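Local coordinates for protein probable sugar kinase (Clostridium perfringens, PDB 3KZH) that probably phosphorylates a sugar or related small substrate, as a member of the pfkB (ribokinase-like) family of carbohydrate kinases, at residues A[8-13]-A[132-137]; A[138-143]-A[161-166]; A[183-188]-A[219-224]. All blocks are in the same frame, centred on the assembly; numbering follows the deposited sequence.

Contact 1. Residues A[8-13]-A[132-137]; sequences YLLVFG and EIFENA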
loop_
_atom_site.group_PDB
_atom_site.type_symbol
_atom_site.label_atom_id
_atom_site.label_comp_id
_atom_site.label_asym_id
_atom_site.label_seq_id
_atom_site.Cartn_x
_atom_site.Cartn_y
_atom_site.Cartn_z
ATOM N N TYR A 8 -22.882 -7.602 -19.022
ATOM C CA TYR A 8 -21.662 -6.965 -18.547
ATOM C C TYR A 8 -20.631 -6.733 -19.642
ATOM O O TYR A 8 -20.670 -7.373 -20.700
ATOM C CB TYR A 8 -21.026 -7.814 -17.424
ATOM C CG TYR A 8 -20.556 -9.199 -17.855
ATOM C CD1 TYR A 8 -19.215 -9.421 -18.246
ATOM C CD2 TYR A 8 -21.449 -10.293 -17.892
ATOM C CE1 TYR A 8 -18.777 -10.693 -18.664
ATOM C CE2 TYR A 8 -21.018 -11.572 -18.312
ATOM C CZ TYR A 8 -19.686 -11.753 -18.695
ATOM O OH TYR A 8 -19.275 -12.978 -19.135
ATOM N N LEU A 9 -19.652 -5.892 -19.312
ATOM C CA LEU A 9 -18.531 -5.584 -20.193
ATOM C C LEU A 9 -17.297 -6.144 -19.525
ATOM O O LEU A 9 -17.077 -5.922 -18.333
ATOM C CB LEU A 9 -18.340 -4.068 -20.369
ATOM C CG LEU A 9 -17.729 -3.600 -21.705
ATOM C CD1 LEU A 9 -18.178 -2.203 -21.947
ATOM C CD2 LEU A 9 -16.223 -3.723 -21.841
ATOM N N LEU A 10 -16.476 -6.823 -20.320
ATOM C CA LEU A 10 -15.248 -7.390 -19.822
ATOM C C LEU A 10 -14.045 -6.566 -20.232
ATOM O O LEU A 10 -13.936 -6.136 -21.379
ATOM C CB LEU A 10 -15.086 -8.844 -20.276
ATOM C CG LEU A 10 -13.842 -9.642 -19.846
ATOM C CD1 LEU A 10 -13.739 -9.780 -18.329
ATOM C CD2 LEU A 10 -13.886 -11.003 -20.497
ATOM N N VAL A 11 -13.187 -6.293 -19.252
ATOM C CA VAL A 11 -11.946 -5.567 -19.472
ATOM C C VAL A 11 -10.891 -6.582 -19.048
ATOM O O VAL A 11 -10.991 -7.162 -17.968
ATOM C CB VAL A 11 -11.853 -4.253 -18.616
ATOM C CG1 VAL A 11 -10.542 -3.514 -18.893
ATOM C CG2 VAL A 11 -13.034 -3.328 -18.901
ATOM N N PHE A 12 -9.934 -6.845 -19.934
ATOM C CA PHE A 12 -8.859 -7.806 -19.672
ATOM C C PHE A 12 -7.502 -7.100 -19.796
ATOM O O PHE A 12 -7.160 -6.630 -20.871
ATOM C CB PHE A 12 -8.979 -8.986 -20.671
ATOM C CG PHE A 12 -7.972 -10.097 -20.467
ATOM C CD1 PHE A 12 -8.233 -11.138 -19.558
ATOM C CD2 PHE A 12 -6.776 -10.136 -21.218
ATOM C CE1 PHE A 12 -7.316 -12.226 -19.387
ATOM C CE2 PHE A 12 -5.848 -11.203 -21.066
ATOM C CZ PHE A 12 -6.124 -12.255 -20.143
ATOM N N GLY A 13 -6.729 -7.069 -18.710
ATOM C CA GLY A 13 -5.423 -6.424 -18.725
ATOM C C GLY A 13 -4.759 -6.207 -17.371
ATOM O O GLY A 13 -5.293 -6.592 -16.335
ATOM N N GLU A 132 -16.072 -18.906 -20.433
ATOM C CA GLU A 132 -17.474 -18.523 -20.303
ATOM C C GLU A 132 -17.643 -17.034 -19.974
ATOM O O GLU A 132 -18.674 -16.437 -20.292
ATOM C CB GLU A 132 -18.122 -19.384 -19.227
ATOM C CG GLU A 132 -19.586 -19.642 -19.422
ATOM C CD GLU A 132 -20.126 -20.579 -18.372
ATOM O OE1 GLU A 132 -19.985 -21.809 -18.546
ATOM O OE2 GLU A 132 -20.672 -20.074 -17.367
ATOM N N ILE A 133 -16.623 -16.438 -19.355
ATOM C CA ILE A 133 -16.659 -15.015 -19.022
ATOM C C ILE A 133 -16.473 -14.202 -20.311
ATOM O O ILE A 133 -17.168 -13.210 -20.522
ATOM C CB ILE A 133 -15.594 -14.628 -17.951
ATOM C CG1 ILE A 133 -15.703 -15.532 -16.709
ATOM C CG2 ILE A 133 -15.725 -13.134 -17.562
ATOM C CD1 ILE A 133 -17.056 -15.482 -15.953
ATOM N N PHE A 134 -15.588 -14.690 -21.184
ATOM C CA PHE A 134 -15.306 -14.070 -22.481
ATOM C C PHE A 134 -16.482 -14.225 -23.439
ATOM O O PHE A 134 -16.980 -13.234 -23.969
ATOM C CB PHE A 134 -14.069 -14.685 -23.127
ATOM C CG PHE A 134 -12.783 -14.358 -22.437
ATOM C CD1 PHE A 134 -12.106 -13.159 -22.720
ATOM C CD2 PHE A 134 -12.200 -15.272 -21.546
ATOM C CE1 PHE A 134 -10.847 -12.870 -22.122
ATOM C CE2 PHE A 134 -10.946 -15.004 -20.941
ATOM C CZ PHE A 134 -10.268 -13.801 -21.230
ATOM N N GLU A 135 -16.967 -15.461 -23.581
ATOM C CA GLU A 135 -18.087 -15.797 -24.470
ATOM C C GLU A 135 -19.420 -15.088 -24.190
ATOM O O GLU A 135 -20.153 -14.754 -25.131
ATOM C CB GLU A 135 -18.297 -17.317 -24.518
ATOM C CG GLU A 135 -17.120 -18.077 -25.106
ATOM C CD GLU A 135 -17.258 -19.589 -25.059
ATOM O OE1 GLU A 135 -17.840 -20.115 -24.087
ATOM O OE2 GLU A 135 -16.767 -20.253 -25.999
ATOM N N ASN A 136 -19.713 -14.841 -22.913
ATOM C CA ASN A 136 -20.954 -14.165 -22.527
ATOM C C ASN A 136 -20.805 -12.653 -22.316
ATOM O O ASN A 136 -21.756 -11.984 -21.903
ATOM C CB ASN A 136 -21.582 -14.829 -21.295
ATOM C CG ASN A 136 -21.969 -16.277 -21.544
ATOM O OD1 ASN A 136 -21.315 -17.194 -21.049
ATOM N ND2 ASN A 136 -23.020 -16.488 -22.330
ATOM N N ALA A 137 -19.611 -12.125 -22.595
ATOM C CA ALA A 137 -19.337 -10.696 -22.479
ATOM C C ALA A 137 -19.841 -10.012 -23.736
ATOM O O ALA A 137 -19.587 -10.496 -24.841
ATOM C CB ALA A 137 -17.852 -10.453 -22.314
HETATM O O HOH W 1 -23.057 -9.985 -21.060
#
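The ring of Y8 meets the carbonyl of I133 at its edge, near the ring plane, while CA of A137 lies 4.3 Å from the ring centroid and 29° off the ring normal, an off-centre CH-pi contact. The Y8 hydroxyl donates a short hydrogen bond, OH to I133 O 2.5 Å, approaching 15° out of the carbonyl plane. Further along, the rings of F12 and F134 meet obliquely, planes at 56°, with CD1 of F12 3.7 Å from CZ of F134. Between the two aromatic sites L10 fills in: its CD2 comes 3.6 Å from CD1 of F134, its CD1 meets CG2 of I133, and its CB rests against CB of A137 at 3.8 Å. One water accepts from Y8 N and donates to N136 O, tying the beginning of the strand segment to the turn after the helix. The contact thus packs the C-terminal end of helix 131-135 on one side of strand 9-12. Strand 59-62 touches L10, F12 and I133, strand 139-143 flanks L10 and F12, and helix 147-157 reaches F12 and F134, whose ring stacks with F157.

Contact 2. Residues A[138-143]-A[161-166]; sequences EYTVLD and TNFILD. With BGC (beta-D-glucopyranose), chain C.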
loop_
_atom_site.group_PDB
_atom_site.type_symbol
_atom_site.label_atom_id
_atom_site.label_comp_id
_atom_site.label_asym_id
_atom_site.label_seq_id
_atom_site.Cartn_x
_atom_site.Cartn_y
_atom_site.Cartn_z
ATOM N N GLU A 138 -20.577 -8.912 -23.578
ATOM C CA GLU A 138 -21.110 -8.195 -24.743
ATOM C C GLU A 138 -19.961 -7.552 -25.513
ATOM O O GLU A 138 -19.914 -7.621 -26.742
ATOM C CB GLU A 138 -22.133 -7.130 -24.341
ATOM C CG GLU A 138 -23.203 -7.560 -23.352
ATOM C CD GLU A 138 -24.240 -8.508 -23.938
ATOM O OE1 GLU A 138 -24.683 -8.285 -25.090
ATOM O OE2 GLU A 138 -24.627 -9.468 -23.233
ATOM N N TYR A 139 -19.059 -6.901 -24.775
ATOM C CA TYR A 139 -17.869 -6.278 -25.354
ATOM C C TYR A 139 -16.675 -6.644 -24.478
ATOM O O TYR A 139 -16.843 -6.945 -23.290
ATOM C CB TYR A 139 -18.020 -4.743 -25.511
ATOM C CG TYR A 139 -19.088 -4.299 -26.507
ATOM C CD1 TYR A 139 -18.782 -4.054 -27.847
ATOM C CD2 TYR A 139 -20.431 -4.211 -26.126
ATOM C CE1 TYR A 139 -19.817 -3.742 -28.785
ATOM C CE2 TYR A 139 -21.454 -3.914 -27.024
ATOM C CZ TYR A 139 -21.147 -3.680 -28.351
ATOM O OH TYR A 139 -22.171 -3.405 -29.227
ATOM N N THR A 140 -15.494 -6.734 -25.089
ATOM C CA THR A 140 -14.278 -7.064 -24.348
ATOM C C THR A 140 -13.125 -6.128 -24.732
ATOM O O THR A 140 -12.691 -6.090 -25.882
ATOM C CB THR A 140 -13.889 -8.582 -24.464
ATOM O OG1 THR A 140 -14.937 -9.390 -23.917
ATOM C CG2 THR A 140 -12.612 -8.894 -23.683
ATOM N N VAL A 141 -12.651 -5.369 -23.744
ATOM C CA VAL A 141 -11.574 -4.393 -23.926
ATOM C C VAL A 141 -10.206 -5.022 -23.713
ATOM O O VAL A 141 -9.976 -5.776 -22.763
ATOM C CB VAL A 141 -11.751 -3.163 -22.967
ATOM C CG1 VAL A 141 -10.571 -2.183 -23.066
ATOM C CG2 VAL A 141 -13.050 -2.439 -23.276
ATOM N N LEU A 142 -9.305 -4.701 -24.631
ATOM C CA LEU A 142 -7.931 -5.170 -24.605
ATOM C C LEU A 142 -7.049 -4.005 -25.003
ATOM O O LEU A 142 -7.501 -3.067 -25.657
ATOM C CB LEU A 142 -7.701 -6.299 -25.637
ATOM C CG LEU A 142 -8.349 -7.691 -25.596
ATOM C CD1 LEU A 142 -7.878 -8.520 -26.768
ATOM C CD2 LEU A 142 -8.021 -8.389 -24.310
ATOM N N ASP A 143 -5.798 -4.061 -24.567
ATOM C CA ASP A 143 -4.799 -3.080 -24.950
ATOM C C ASP A 143 -3.767 -3.860 -25.769
ATOM O O ASP A 143 -3.927 -5.068 -25.932
ATOM C CB ASP A 143 -4.201 -2.337 -23.731
ATOM C CG ASP A 143 -3.427 -3.230 -22.751
ATOM O OD1 ASP A 143 -3.215 -4.442 -22.974
ATOM O OD2 ASP A 143 -3.018 -2.667 -21.717
ATOM N N THR A 161 -17.732 -12.633 -28.665
ATOM C CA THR A 161 -17.702 -11.326 -28.003
ATOM C C THR A 161 -17.111 -10.259 -28.934
ATOM O O THR A 161 -16.327 -10.568 -29.833
ATOM C CB THR A 161 -16.929 -11.346 -26.643
ATOM O OG1 THR A 161 -16.970 -10.041 -26.034
ATOM C CG2 THR A 161 -15.491 -11.785 -26.815
ATOM N N ASN A 162 -17.488 -9.009 -28.694
ATOM C CA ASN A 162 -17.030 -7.883 -29.490
ATOM C C ASN A 162 -15.833 -7.154 -28.864
ATOM O O ASN A 162 -15.972 -6.391 -27.910
ATOM C CB ASN A 162 -18.191 -6.921 -29.706
ATOM C CG ASN A 162 -19.256 -7.456 -30.647
ATOM O OD1 ASN A 162 -20.440 -7.169 -30.468
ATOM N ND2 ASN A 162 -18.839 -8.164 -31.693
ATOM N N PHE A 163 -14.663 -7.364 -29.447
ATOM C CA PHE A 163 -13.422 -6.778 -28.951
ATOM C C PHE A 163 -13.176 -5.290 -29.224
ATOM O O PHE A 163 -13.484 -4.787 -30.301
ATOM C CB PHE A 163 -12.244 -7.602 -29.448
ATOM C CG PHE A 163 -12.097 -8.923 -28.781
ATOM C CD1 PHE A 163 -11.417 -9.027 -27.566
ATOM C CD2 PHE A 163 -12.594 -10.089 -29.392
ATOM C CE1 PHE A 163 -11.218 -10.290 -26.947
ATOM C CE2 PHE A 163 -12.406 -11.353 -28.793
ATOM C CZ PHE A 163 -11.715 -11.455 -27.565
ATOM N N ILE A 164 -12.634 -4.597 -28.218
ATOM C CA ILE A 164 -12.322 -3.164 -28.301
ATOM C C ILE A 164 -10.818 -2.930 -28.044
ATOM O O ILE A 164 -10.298 -3.308 -26.995
ATOM C CB ILE A 164 -13.182 -2.307 -27.289
ATOM C CG1 ILE A 164 -14.689 -2.581 -27.466
ATOM C CG2 ILE A 164 -12.896 -0.806 -27.473
ATOM C CD1 ILE A 164 -15.592 -1.937 -26.441
ATOM N N LEU A 165 -10.145 -2.272 -28.991
ATOM C CA LEU A 165 -8.717 -1.980 -28.873
ATOM C C LEU A 165 -8.323 -0.552 -28.480
ATOM O O LEU A 165 -8.781 0.419 -29.080
ATOM C CB LEU A 165 -7.975 -2.348 -30.178
ATOM C CG LEU A 165 -6.450 -2.148 -30.334
ATOM C CD1 LEU A 165 -5.660 -2.974 -29.326
ATOM C CD2 LEU A 165 -5.996 -2.461 -31.750
ATOM N N ASP A 166 -7.418 -0.471 -27.501
ATOM C CA ASP A 166 -6.818 0.774 -27.020
ATOM C C ASP A 166 -5.327 0.490 -27.341
ATOM O O ASP A 166 -4.661 -0.208 -26.583
ATOM C CB ASP A 166 -7.032 0.939 -25.503
ATOM C CG ASP A 166 -6.571 2.309 -24.972
ATOM O OD1 ASP A 166 -5.626 2.896 -25.536
ATOM O OD2 ASP A 166 -7.160 2.808 -23.984
HETATM C C2 BGC C . -3.133 6.900 -26.398
HETATM C C3 BGC C . -3.777 8.215 -25.863
HETATM C C4 BGC C . -5.030 8.433 -26.812
HETATM C C5 BGC C . -6.042 7.211 -26.779
HETATM C C6 BGC C . -7.219 7.336 -27.659
HETATM C C1 BGC C . -4.155 5.774 -26.263
HETATM O O1 BGC C . -3.638 4.717 -26.660
HETATM O O2 BGC C . -2.125 6.624 -25.679
HETATM O O3 BGC C . -2.877 9.104 -26.079
HETATM O O4 BGC C . -5.622 9.550 -26.444
HETATM O O5 BGC C . -5.361 6.026 -27.118
#
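T140 and F163 are paired on neighbouring parallel strands, their side chains side by side and pointing the same way, with CG2 of T140 3.8 Å from CE1 of F163. CD1 of L142 crosses to CD1 of the same ring at 3.7 Å, so F163 is touched by T140 and L142 of the neighbouring strand. On the other side of the sheet, CD1 of I164 meets CB of Y139, and the Y139 side chain crosses N162 obliquely, ring and amide planes 45° apart, CD1 3.5 Å from N162 CB. Backbone bonds set this pairing: T140 N to N162 O, I164 N to T140 O at 2.8 Å, L142 N to I164 O, nearly straight at 167°, and D166 N to L142 O at 3.2 Å. At the start of the pair, T161 OG1 is hydrogen-bonded to A137 O and lies 3.0 Å from T140 OG1. Outside the pair, L10 and F12 of strand 9-12 touch T140 and L142, F183 packs on F163, and helix 255-268 reaches Y139 and I164. At the far end, OD1 of D166 lies 2.9 Å from O1 of the bound glucose. Strand 139-143, helix 147-157 and strand 162-166 form a beta-alpha-beta unit, the repeating element of the ribokinase-like alpha/beta fold, whose second strand carries D166 to the pocket where the glucose is seen.

Contact 3. Residues A[183-188]-A[219-224]; sequences FHTIKP and IKKVFI. With BGC (beta-D-glucopyranose), chain C.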
loop_
_atom_site.group_PDB
_atom_site.type_symbol
_atom_site.label_atom_id
_atom_site.label_comp_id
_atom_site.label_asym_id
_atom_site.label_seq_id
_atom_site.Cartn_x
_atom_site.Cartn_y
_atom_site.Cartn_z
ATOM N N PHE A 183 -11.083 -7.047 -34.547
ATOM C CA PHE A 183 -11.691 -6.155 -33.575
ATOM C C PHE A 183 -12.961 -5.514 -34.116
ATOM O O PHE A 183 -13.076 -5.240 -35.317
ATOM C CB PHE A 183 -10.707 -5.055 -33.164
ATOM C CG PHE A 183 -9.656 -5.503 -32.196
ATOM C CD1 PHE A 183 -9.917 -5.511 -30.818
ATOM C CD2 PHE A 183 -8.394 -5.911 -32.643
ATOM C CE1 PHE A 183 -8.931 -5.927 -29.879
ATOM C CE2 PHE A 183 -7.399 -6.325 -31.727
ATOM C CZ PHE A 183 -7.673 -6.332 -30.340
ATOM N N HIS A 184 -13.925 -5.329 -33.218
ATOM C CA HIS A 184 -15.204 -4.689 -33.517
ATOM C C HIS A 184 -14.989 -3.163 -33.467
ATOM O O HIS A 184 -15.621 -2.408 -34.198
ATOM C CB HIS A 184 -16.243 -5.146 -32.474
ATOM C CG HIS A 184 -17.514 -4.343 -32.446
ATOM N ND1 HIS A 184 -17.562 -3.039 -31.993
ATOM C CD2 HIS A 184 -18.783 -4.676 -32.766
ATOM C CE1 HIS A 184 -18.807 -2.609 -32.037
ATOM N NE2 HIS A 184 -19.570 -3.580 -32.499
ATOM N N THR A 185 -14.102 -2.727 -32.583
ATOM C CA THR A 185 -13.817 -1.314 -32.419
ATOM C C THR A 185 -12.355 -1.098 -32.144
ATOM O O THR A 185 -11.731 -1.866 -31.415
ATOM C CB THR A 185 -14.652 -0.703 -31.232
ATOM O OG1 THR A 185 -16.043 -0.728 -31.565
ATOM C CG2 THR A 185 -14.251 0.751 -30.909
ATOM N N ILE A 186 -11.792 -0.106 -32.821
ATOM C CA ILE A 186 -10.413 0.291 -32.560
ATOM C C ILE A 186 -10.511 1.770 -32.157
ATOM O O ILE A 186 -11.406 2.488 -32.595
ATOM C CB ILE A 186 -9.428 0.043 -33.763
ATOM C CG1 ILE A 186 -9.875 0.756 -35.039
ATOM C CG2 ILE A 186 -9.235 -1.459 -33.991
ATOM C CD1 ILE A 186 -8.747 1.005 -35.997
ATOM N N LYS A 187 -9.600 2.218 -31.287
ATOM C CA LYS A 187 -9.605 3.581 -30.811
ATOM C C LYS A 187 -8.145 4.176 -30.823
ATOM O O LYS A 187 -7.497 4.327 -29.750
ATOM C CB LYS A 187 -10.240 3.691 -29.419
ATOM C CG LYS A 187 -10.923 5.075 -29.164
ATOM C CD LYS A 187 -9.998 6.134 -28.681
ATOM C CE LYS A 187 -9.268 5.768 -27.408
ATOM N NZ LYS A 187 -7.887 6.110 -27.442
ATOM N N PRO A 188 -7.630 4.491 -32.020
ATOM C CA PRO A 188 -6.287 5.054 -32.020
ATOM C C PRO A 188 -6.242 6.574 -32.088
ATOM O O PRO A 188 -7.275 7.206 -32.240
ATOM C CB PRO A 188 -5.682 4.427 -33.283
ATOM C CG PRO A 188 -6.828 4.401 -34.211
ATOM C CD PRO A 188 -7.922 3.898 -33.340
ATOM N N ILE A 219 -13.419 -4.323 -39.344
ATOM C CA ILE A 219 -13.674 -3.533 -38.139
ATOM C C ILE A 219 -15.038 -2.850 -38.288
ATOM O O ILE A 219 -15.385 -2.369 -39.366
ATOM C CB ILE A 219 -12.522 -2.515 -37.858
ATOM C CG1 ILE A 219 -11.186 -3.264 -37.734
ATOM C CG2 ILE A 219 -12.803 -1.701 -36.576
ATOM C CD1 ILE A 219 -9.935 -2.400 -37.808
ATOM N N LYS A 220 -15.831 -2.892 -37.221
ATOM C CA LYS A 220 -17.174 -2.321 -37.235
ATOM C C LYS A 220 -17.270 -0.845 -36.911
ATOM O O LYS A 220 -18.083 -0.145 -37.500
ATOM C CB LYS A 220 -18.101 -3.103 -36.295
ATOM C CG LYS A 220 -18.169 -4.607 -36.533
ATOM C CD LYS A 220 -18.812 -4.978 -37.865
ATOM C CE LYS A 220 -19.030 -6.485 -37.967
ATOM N NZ LYS A 220 -17.756 -7.261 -37.919
ATOM N N LYS A 221 -16.500 -0.388 -35.921
ATOM C CA LYS A 221 -16.537 1.015 -35.490
ATOM C C LYS A 221 -15.149 1.626 -35.291
ATOM O O LYS A 221 -14.319 1.062 -34.577
ATOM C CB LYS A 221 -17.361 1.159 -34.193
ATOM C CG LYS A 221 -18.769 0.570 -34.232
ATOM C CD LYS A 221 -19.815 1.507 -33.701
ATOM C CE LYS A 221 -21.219 0.957 -33.964
ATOM N NZ LYS A 221 -21.502 -0.282 -33.195
ATOM N N VAL A 222 -14.907 2.782 -35.921
ATOM C CA VAL A 222 -13.618 3.481 -35.825
ATOM C C VAL A 222 -13.697 4.843 -35.128
ATOM O O VAL A 222 -14.526 5.665 -35.467
ATOM C CB VAL A 222 -12.957 3.670 -37.234
ATOM C CG1 VAL A 222 -11.575 4.361 -37.120
ATOM C CG2 VAL A 222 -12.799 2.341 -37.930
ATOM N N PHE A 223 -12.817 5.053 -34.153
ATOM C CA PHE A 223 -12.725 6.313 -33.412
ATOM C C PHE A 223 -11.257 6.758 -33.413
ATOM O O PHE A 223 -10.394 6.042 -32.911
ATOM C CB PHE A 223 -13.216 6.157 -31.963
ATOM C CG PHE A 223 -14.659 5.769 -31.840
ATOM C CD1 PHE A 223 -15.673 6.737 -31.936
ATOM C CD2 PHE A 223 -15.018 4.416 -31.696
ATOM C CE1 PHE A 223 -17.037 6.357 -31.908
ATOM C CE2 PHE A 223 -16.378 4.025 -31.664
ATOM C CZ PHE A 223 -17.391 5.010 -31.773
ATOM N N ILE A 224 -10.969 7.902 -34.036
ATOM C CA ILE A 224 -9.599 8.425 -34.096
ATOM C C ILE A 224 -9.490 9.734 -33.302
ATOM O O ILE A 224 -10.104 10.742 -33.665
ATOM C CB ILE A 224 -9.079 8.608 -35.594
ATOM C CG1 ILE A 224 -9.131 7.276 -36.353
ATOM C CG2 ILE A 224 -7.606 9.048 -35.609
ATOM C CD1 ILE A 224 -9.065 7.384 -37.868
HETATM C C2 BGC C . -3.133 6.900 -26.398
HETATM C C3 BGC C . -3.777 8.215 -25.863
HETATM C C4 BGC C . -5.030 8.433 -26.812
HETATM C C5 BGC C . -6.042 7.211 -26.779
HETATM C C6 BGC C . -7.219 7.336 -27.659
HETATM C C1 BGC C . -4.155 5.774 -26.263
HETATM O O1 BGC C . -3.638 4.717 -26.660
HETATM O O2 BGC C . -2.125 6.624 -25.679
HETATM O O3 BGC C . -2.877 9.104 -26.079
HETATM O O4 BGC C . -5.622 9.550 -26.444
HETATM O O5 BGC C . -5.361 6.026 -27.118
#
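H184 CG lies anti to its backbone N (chi1 166°), which brings the base of the imidazole to K220, whose own CG, beside its N (chi1 -54°), comes 3.8 Å from H184 CD2. CB of K220 stands over the centre of the imidazole face, 4.0 Å from the ring centroid in a CH-pi contact. The two segments form a parallel strand pair in the central sheet of the ribokinase-like fold, T185 paired with K221 and I186 with V222. The pairing starts at the carbonyl of H184, which accepts from K221 N at 2.8 Å and, more weakly, from K220 N. I186 N then bonds to K221 O, nearly along the C=O axis, and a weak bond runs from F223 N to I186 O. On one face of the sheet, OG1 of T185 lies 3.5 Å from CB of K221, and CG2 of T185 meets the edge of the F223 ring in its plane, 3.8 Å from CD2. The T185 hydroxyl is also hydrogen-bonded to H184 ND1 and to Y267 OH, a residue of helix 255-268 that packs against K221 and F223 as well. On the opposite face, I186 and I219 cross at about a right angle, CG2 of I186 4.0 Å from CD1 of I219, and F214 of helix 204-217 packs against both. Beyond the paired residues K187 lays its CG 3.8 Å from CB of F223. The lysine chain then bends at each of its later torsions on the way to the bound glucose, to which it is covalently joined in this structure: K187 NZ to sugar C6, 1.4 Å.

Overall arrangement
The three contacts follow one another in the chain and all reach the same central sheet. Contacts 1 and 2, with centres 8 Å apart, join through L10 O and V141 N at 2.8 Å. Contacts 2 and 3, centres 10 Å apart, join through L165 N and T185 O at 2.9 Å and L165 O and K187 N at 3.0 Å. Contacts 1 and 3 do not touch; their nearest atoms are about 9 Å apart. Contacts 2 and 3 share the glucose, D166 reaching it from strand 162-166 and K187 from the loop just after strand 185-186, while V168 and E192 supply further hydrogen bonds to the sugar.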